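Local coordinates for protein putative surface-anchored fimbrial subunit (Corynebacterium diphtheriae, PDB 3HR6) that forms the shaft of a cell-wall-anchored pilus, as the major pilin built of tandem Ig-like modules that probably serves adhesion, at residues 5-10 with 39-44. Sequence-based numbering, arbitrary orientation.
Sequences TSIAVH and FTLYRV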
loop_
_atom_site.group_PDB
_atom_site.type_symbol
_atom_site.label_atom_id
_atom_site.label_comp_id
_atom_site.label_asym_id
_atom_site.label_seq_id
_atom_site.Cartn_x
_atom_site.Cartn_y
_atom_site.Cartn_z
ATOM N N THR A 5 40.375 15.196 0.932
ATOM C CA THR A 5 39.441 15.414 2.012
ATOM C C THR A 5 38.321 14.380 1.903
ATOM O O THR A 5 38.252 13.641 0.927
ATOM C CB THR A 5 38.927 16.883 1.944
ATOM O OG1 THR A 5 38.434 17.307 3.219
ATOM C CG2 THR A 5 37.851 17.045 0.879
ATOM N N SER A 6 37.471 14.318 2.919
ATOM C CA SER A 6 36.283 13.466 2.847
ATOM C C SER A 6 35.139 14.114 3.606
ATOM O O SER A 6 35.366 14.923 4.504
ATOM C CB SER A 6 36.544 12.054 3.373
ATOM O OG SER A 6 36.773 12.041 4.766
ATOM N N ILE A 7 33.923 13.789 3.176
ATOM C CA ILE A 7 32.694 14.175 3.868
ATOM C C ILE A 7 31.960 12.916 4.282
ATOM O O ILE A 7 31.569 12.102 3.444
ATOM C CB ILE A 7 31.814 15.110 3.019
ATOM C CG1 ILE A 7 32.565 16.412 2.725
ATOM C CG2 ILE A 7 30.508 15.438 3.765
ATOM C CD1 ILE A 7 32.084 17.127 1.498
ATOM N N ALA A 8 31.766 12.771 5.594
ATOM C CA ALA A 8 31.008 11.681 6.174
ATOM C C ALA A 8 29.629 12.230 6.522
ATOM O O ALA A 8 29.508 13.096 7.425
ATOM C CB ALA A 8 31.716 11.193 7.414
ATOM N N VAL A 9 28.606 11.757 5.814
ATOM C CA VAL A 9 27.232 12.168 6.072
ATOM C C VAL A 9 26.572 11.161 7.009
ATOM O O VAL A 9 26.405 10.000 6.664
ATOM C CB VAL A 9 26.382 12.266 4.776
ATOM C CG1 VAL A 9 25.007 12.793 5.102
ATOM C CG2 VAL A 9 27.056 13.145 3.729
ATOM N N HIS A 10 26.122 11.661 8.158
ATOM C CA HIS A 10 25.337 10.886 9.109
ATOM C C HIS A 10 23.881 11.349 9.092
ATOM O O HIS A 10 23.571 12.480 9.455
ATOM C CB HIS A 10 25.921 11.069 10.510
ATOM C CG HIS A 10 27.380 10.771 10.614
ATOM N ND1 HIS A 10 27.874 9.484 10.674
ATOM C CD2 HIS A 10 28.457 11.588 10.639
ATOM C CE1 HIS A 10 29.191 9.528 10.768
ATOM N NE2 HIS A 10 29.571 10.791 10.745
ATOM N N PHE A 39 22.047 9.947 -0.364
ATOM C CA PHE A 39 22.564 11.264 -0.537
ATOM C C PHE A 39 23.350 11.366 -1.808
ATOM O O PHE A 39 24.090 10.457 -2.154
ATOM C CB PHE A 39 23.492 11.616 0.615
ATOM C CG PHE A 39 22.788 11.762 1.916
ATOM C CD1 PHE A 39 22.306 13.002 2.338
ATOM C CD2 PHE A 39 22.630 10.670 2.736
ATOM C CE1 PHE A 39 21.638 13.127 3.545
ATOM C CE2 PHE A 39 21.983 10.782 3.926
ATOM C CZ PHE A 39 21.481 12.023 4.345
ATOM N N THR A 40 23.204 12.501 -2.474
ATOM C CA THR A 40 24.083 12.858 -3.561
ATOM C C THR A 40 24.994 14.017 -3.111
ATOM O O THR A 40 24.536 15.018 -2.529
ATOM C CB THR A 40 23.279 13.210 -4.817
ATOM O OG1 THR A 40 22.478 12.082 -5.182
ATOM C CG2 THR A 40 24.193 13.574 -5.978
ATOM N N LEU A 41 26.288 13.846 -3.375
ATOM C CA LEU A 41 27.277 14.887 -3.203
ATOM C C LEU A 41 27.502 15.614 -4.530
ATOM O O LEU A 41 27.747 14.985 -5.549
ATOM C CB LEU A 41 28.589 14.295 -2.679
ATOM C CG LEU A 41 29.647 15.318 -2.248
ATOM C CD1 LEU A 41 29.253 16.040 -0.935
ATOM C CD2 LEU A 41 31.018 14.645 -2.123
ATOM N N TYR A 42 27.377 16.937 -4.504
ATOM C CA TYR A 42 27.721 17.822 -5.617
ATOM C C TYR A 42 28.848 18.756 -5.226
ATOM O O TYR A 42 28.909 19.222 -4.070
ATOM C CB TYR A 42 26.534 18.718 -5.972
ATOM C CG TYR A 42 25.316 17.978 -6.484
ATOM C CD1 TYR A 42 25.182 17.725 -7.848
ATOM C CD2 TYR A 42 24.304 17.562 -5.633
ATOM C CE1 TYR A 42 24.098 17.070 -8.345
ATOM C CE2 TYR A 42 23.191 16.912 -6.117
ATOM C CZ TYR A 42 23.108 16.651 -7.494
ATOM O OH TYR A 42 22.035 16.007 -8.030
ATOM N N ARG A 43 29.701 19.081 -6.193
ATOM C CA ARG A 43 30.698 20.150 -6.031
ATOM C C ARG A 43 30.094 21.483 -6.479
ATOM O O ARG A 43 29.417 21.536 -7.503
ATOM C CB ARG A 43 31.954 19.861 -6.846
ATOM C CG ARG A 43 33.027 20.966 -6.731
ATOM C CD ARG A 43 34.393 20.514 -7.227
ATOM N NE ARG A 43 34.746 19.212 -6.656
ATOM C CZ ARG A 43 34.789 18.048 -7.315
ATOM N NH1 ARG A 43 34.524 17.969 -8.623
ATOM N NH2 ARG A 43 35.105 16.936 -6.646
ATOM N N VAL A 44 30.289 22.535 -5.691
ATOM C CA VAL A 44 29.838 23.868 -6.092
ATOM C C VAL A 44 30.843 24.447 -7.076
ATOM O O VAL A 44 32.009 24.674 -6.742
ATOM C CB VAL A 44 29.623 24.795 -4.904
ATOM C CG1 VAL A 44 29.130 26.163 -5.361
ATOM C CG2 VAL A 44 28.614 24.175 -3.957
#
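Val9 turns CG1 anti to its backbone N (chi1 -176°), and Phe39 sets its ring beside its own backbone N (chi1 -68°). These two torsions bring the methyl over the ring. The contact belongs to the core of a beta sandwich, in the N-terminal Ig-like module of this pilin. Strands 5-13 and 38-44 face each other across that core and run in roughly opposite directions. They are packed, not paired: the CA atoms of Val9 and Phe39 are 8.1 Å apart, and those of Ile7 and Leu41 are 8.9 Å apart.

The Val9 contact is a CH-pi interaction. CG1 sits 3.6 Å from the centroid of the Phe39 ring and only 8° off the ring normal. All six ring carbons therefore lie at similar distances from this one methyl. Val137 and Pro139 of strand 131-143 also touch Val9, and Pro139 reaches Phe39 as well. Val101 of strand 97-103 packs on both Phe39 and Leu41.

The second pair, Ile7 and Leu41, lies two residues back on strand 5-13 and two residues on along strand 38-44. Ile7 and Leu41 meet methyl to methyl, with their side chains crossing at a slant. Phe91 and Leu94 of strand 89-94 pack against Leu41, so the neighbouring strand contributes to the same apolar layer.

Some polar residues beside the touching ones bond to other parts of the module. Ser6 OG is hydrogen-bonded to Asp134 OD1, and Thr40 OG1 to Glu104 OE2. The interface itself is small and wholly apolar, burying 181 Å² summed over both sides. At the Ile7 end a single pair of carbons makes the touch, CD1 of Ile7 and CD1 of Leu41, 3.9 Å apart.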